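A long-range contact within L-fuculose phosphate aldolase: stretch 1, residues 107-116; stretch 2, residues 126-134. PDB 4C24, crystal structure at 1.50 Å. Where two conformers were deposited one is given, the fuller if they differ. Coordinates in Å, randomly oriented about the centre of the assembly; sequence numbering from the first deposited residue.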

# COMPACT_ATOMS: atom_id res chain seq x y z
N LEU A 107 -0.49 -17.23 -1.86
CA LEU A 107 -0.53 -18.45 -2.67
C LEU A 107 0.05 -19.63 -1.89
O LEU A 107 -0.48 -20.72 -1.91
CB LEU A 107 0.17 -18.25 -4.00
CG LEU A 107 -0.60 -17.32 -4.93
CD1 LEU A 107 0.22 -17.11 -6.20
CD2 LEU A 107 -1.98 -17.94 -5.32
N ALA A 108 1.16 -19.42 -1.18
CA ALA A 108 1.77 -20.47 -0.40
C ALA A 108 0.84 -21.00 0.69
O ALA A 108 0.90 -22.18 1.03
CB ALA A 108 3.04 -19.90 0.25
N CYS A 109 0.04 -20.12 1.29
CA CYS A 109 -0.86 -20.54 2.35
C CYS A 109 -2.09 -21.26 1.84
O CYS A 109 -2.71 -22.00 2.59
CB CYS A 109 -1.23 -19.39 3.28
SG CYS A 109 0.21 -18.73 4.17
N LEU A 110 -2.43 -21.00 0.58
CA LEU A 110 -3.47 -21.76 -0.13
C LEU A 110 -2.87 -23.04 -0.68
O LEU A 110 -3.61 -23.92 -1.15
CB LEU A 110 -4.00 -20.94 -1.29
CG LEU A 110 -4.78 -19.70 -0.93
CD1 LEU A 110 -4.74 -18.69 -2.07
CD2 LEU A 110 -6.22 -20.05 -0.54
N ARG A 111 -1.54 -23.14 -0.67
CA ARG A 111 -0.82 -24.20 -1.37
C ARG A 111 -1.21 -24.27 -2.86
O ARG A 111 -1.47 -25.35 -3.42
CB ARG A 111 -0.95 -25.53 -0.61
CG ARG A 111 -0.50 -25.40 0.83
CD ARG A 111 -0.51 -26.71 1.58
NE ARG A 111 -0.13 -26.54 2.97
CZ ARG A 111 0.04 -27.55 3.81
NH1 ARG A 111 -0.21 -28.80 3.41
NH2 ARG A 111 0.37 -27.34 5.08
N GLU A 112 -1.27 -23.08 -3.49
CA GLU A 112 -1.65 -22.90 -4.87
C GLU A 112 -0.46 -22.41 -5.66
O GLU A 112 0.23 -21.49 -5.20
CB GLU A 112 -2.76 -21.86 -5.00
CG GLU A 112 -4.13 -22.35 -4.57
CD GLU A 112 -4.90 -23.05 -5.68
OE1 GLU A 112 -4.35 -23.23 -6.80
OE2 GLU A 112 -6.07 -23.42 -5.43
N PRO A 113 -0.17 -23.04 -6.79
CA PRO A 113 0.94 -22.60 -7.63
C PRO A 113 0.64 -21.29 -8.36
O PRO A 113 -0.50 -20.83 -8.45
CB PRO A 113 1.12 -23.74 -8.61
CG PRO A 113 -0.29 -24.32 -8.76
CD PRO A 113 -0.94 -24.15 -7.42
N LEU A 114 1.70 -20.67 -8.87
CA LEU A 114 1.54 -19.45 -9.65
C LEU A 114 1.77 -19.69 -11.13
O LEU A 114 2.89 -20.01 -11.53
CB LEU A 114 2.56 -18.41 -9.15
CG LEU A 114 2.68 -17.08 -9.90
CD1 LEU A 114 1.37 -16.31 -9.94
CD2 LEU A 114 3.75 -16.24 -9.23
N PRO A 115 0.71 -19.53 -11.95
CA PRO A 115 0.86 -19.73 -13.38
C PRO A 115 1.19 -18.46 -14.13
O PRO A 115 1.28 -17.39 -13.51
CB PRO A 115 -0.53 -20.23 -13.80
CG PRO A 115 -1.44 -19.49 -12.88
CD PRO A 115 -0.68 -19.20 -11.59
N ALA A 116 1.35 -18.57 -15.45
CA ALA A 116 1.73 -17.47 -16.33
C ALA A 116 0.57 -16.55 -16.72
O ALA A 116 0.32 -16.34 -17.92
CB ALA A 116 2.41 -18.01 -17.57
N LYS A 126 8.00 -21.17 -16.31
CA LYS A 126 6.62 -21.02 -16.84
C LYS A 126 5.58 -20.87 -15.73
O LYS A 126 4.48 -20.38 -15.96
CB LYS A 126 6.25 -22.15 -17.81
CG LYS A 126 6.11 -23.51 -17.15
CD LYS A 126 5.55 -24.55 -18.11
CE LYS A 126 5.29 -25.82 -17.34
NZ LYS A 126 4.90 -26.91 -18.30
N ASP A 127 5.94 -21.37 -14.56
CA ASP A 127 5.12 -21.25 -13.36
C ASP A 127 6.02 -21.37 -12.16
O ASP A 127 7.21 -21.67 -12.31
CB ASP A 127 3.98 -22.31 -13.32
CG ASP A 127 4.49 -23.74 -13.47
OD1 ASP A 127 5.66 -24.03 -13.12
OD2 ASP A 127 3.71 -24.60 -13.94
N VAL A 128 5.48 -21.08 -10.99
CA VAL A 128 6.18 -21.30 -9.73
C VAL A 128 5.38 -22.30 -8.89
O VAL A 128 4.18 -22.12 -8.66
CB VAL A 128 6.39 -19.99 -8.96
CG1 VAL A 128 7.09 -20.26 -7.65
CG2 VAL A 128 7.20 -19.02 -9.82
N ARG A 129 6.05 -23.38 -8.52
CA ARG A 129 5.40 -24.45 -7.77
C ARG A 129 5.34 -24.16 -6.29
O ARG A 129 6.04 -23.27 -5.79
CB ARG A 129 6.17 -25.75 -7.97
CG ARG A 129 6.43 -26.14 -9.41
CD ARG A 129 6.92 -27.57 -9.45
NE ARG A 129 7.52 -27.92 -10.72
CZ ARG A 129 8.81 -27.80 -11.00
NH1 ARG A 129 9.65 -27.33 -10.08
NH2 ARG A 129 9.26 -28.14 -12.21
N VAL A 130 4.55 -24.94 -5.58
CA VAL A 130 4.53 -24.88 -4.13
C VAL A 130 5.16 -26.15 -3.54
O VAL A 130 4.78 -27.29 -3.87
CB VAL A 130 3.12 -24.55 -3.57
CG1 VAL A 130 2.16 -25.73 -3.78
CG2 VAL A 130 3.19 -24.13 -2.11
N ALA A 131 6.15 -25.96 -2.69
CA ALA A 131 6.80 -27.07 -2.03
C ALA A 131 5.87 -27.72 -1.00
O ALA A 131 4.99 -27.06 -0.45
CB ALA A 131 8.07 -26.59 -1.35
N GLU A 132 6.11 -28.99 -0.72
CA GLU A 132 5.42 -29.66 0.37
C GLU A 132 5.74 -28.93 1.68
O GLU A 132 6.90 -28.51 1.91
CB GLU A 132 5.84 -31.13 0.47
N TYR A 133 4.74 -28.79 2.55
CA TYR A 133 4.95 -28.18 3.85
C TYR A 133 5.95 -28.94 4.71
O TYR A 133 5.94 -30.18 4.83
CB TYR A 133 3.63 -28.02 4.65
CG TYR A 133 3.89 -27.43 6.02
CD1 TYR A 133 4.04 -26.04 6.16
CD2 TYR A 133 4.14 -28.25 7.12
CE1 TYR A 133 4.36 -25.49 7.40
CE2 TYR A 133 4.46 -27.71 8.38
CZ TYR A 133 4.58 -26.32 8.50
OH TYR A 133 4.91 -25.76 9.71
N ALA A 134 6.84 -28.17 5.36
CA ALA A 134 7.62 -28.71 6.45
C ALA A 134 7.97 -27.56 7.37
O ALA A 134 7.96 -26.41 6.93
CB ALA A 134 8.87 -29.42 5.97
O HOH W 1 1.89 -21.21 -16.52

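Two direct hydrogen bonds join the stretches, and both belong to one residue pair. L114 N donates to V128 O over 2.9 Å with an N-H...O angle of 166°, and V128 N donates to L114 O, also over 2.9 Å, at 161°. Short distances and nearly straight angles leave little doubt about either bond. Because each residue gives its N and O to the other, the pair is the hydrogen-bonded type of antiparallel bridge, with L114 CA and V128 CA 5.0 Å apart. The flanking CA atoms keep the antiparallel register, P113 CA lying 4.8 Å from R129 CA and P115 CA 4.5 Å from D127 CA, yet the bridge remains single. The next positions that would continue the pattern pair E112 with V130 and A116 with K126; E112 N is engaged instead by L107 O, within its own stretch. P113 and P115, on either side of L114 in sequence, have ring nitrogens without a hydrogen and so leave no donor to be satisfied.

Beyond P115, a water takes over. It accepts from A116 N at 2.9 Å from its oxygen and donates to K126 O at 2.8 Å, so a backbone donor and a backbone acceptor on different stretches are satisfied through one molecule. A116 N and K126 O are 3.7 Å apart in the coordinates, and no direct hydrogen bond joins them; the water links them instead. A116 CB comes within 3.5 Å of K126 O, a plain packing contact.

The side chains add van der Waals contact. At the bridge, L114 CB and V128 CB are 4.1 Å apart, an apolar contact between two buried residues. D127 CB lies 3.1 Å from L114 O, close packing beside an acceptor already engaged by V128 N. The polar ends of D127 and K126 lead away from stretch 1, and D127 OD1 and K126 NZ find hydrogen bonds elsewhere in the structure.

At the other end, V130 points its CA-to-CB bond toward stretch 1 and has the largest covered area of any residue here, 83 Å². Its CG1 sits 3.7 Å from R111 O, just after the helix, and its CG2 4.3 Å from CA of A108, within the helix. R111 is the first residue to leave helical geometry, with phi/psi of 54°/45°. The turn has its own backbone bonds: E112 N donates to L107 O at 2.9 Å, while R111 N to A108 O, at 3.1 Å, is weak.

The R111 side chain comes nearer to stretch 2 at its end, placing NH2 3.4 Å from Y133 CB, which lies over one face of the guanidinium. This is packing without a hydrogen bond; Y133 OH is satisfied elsewhere.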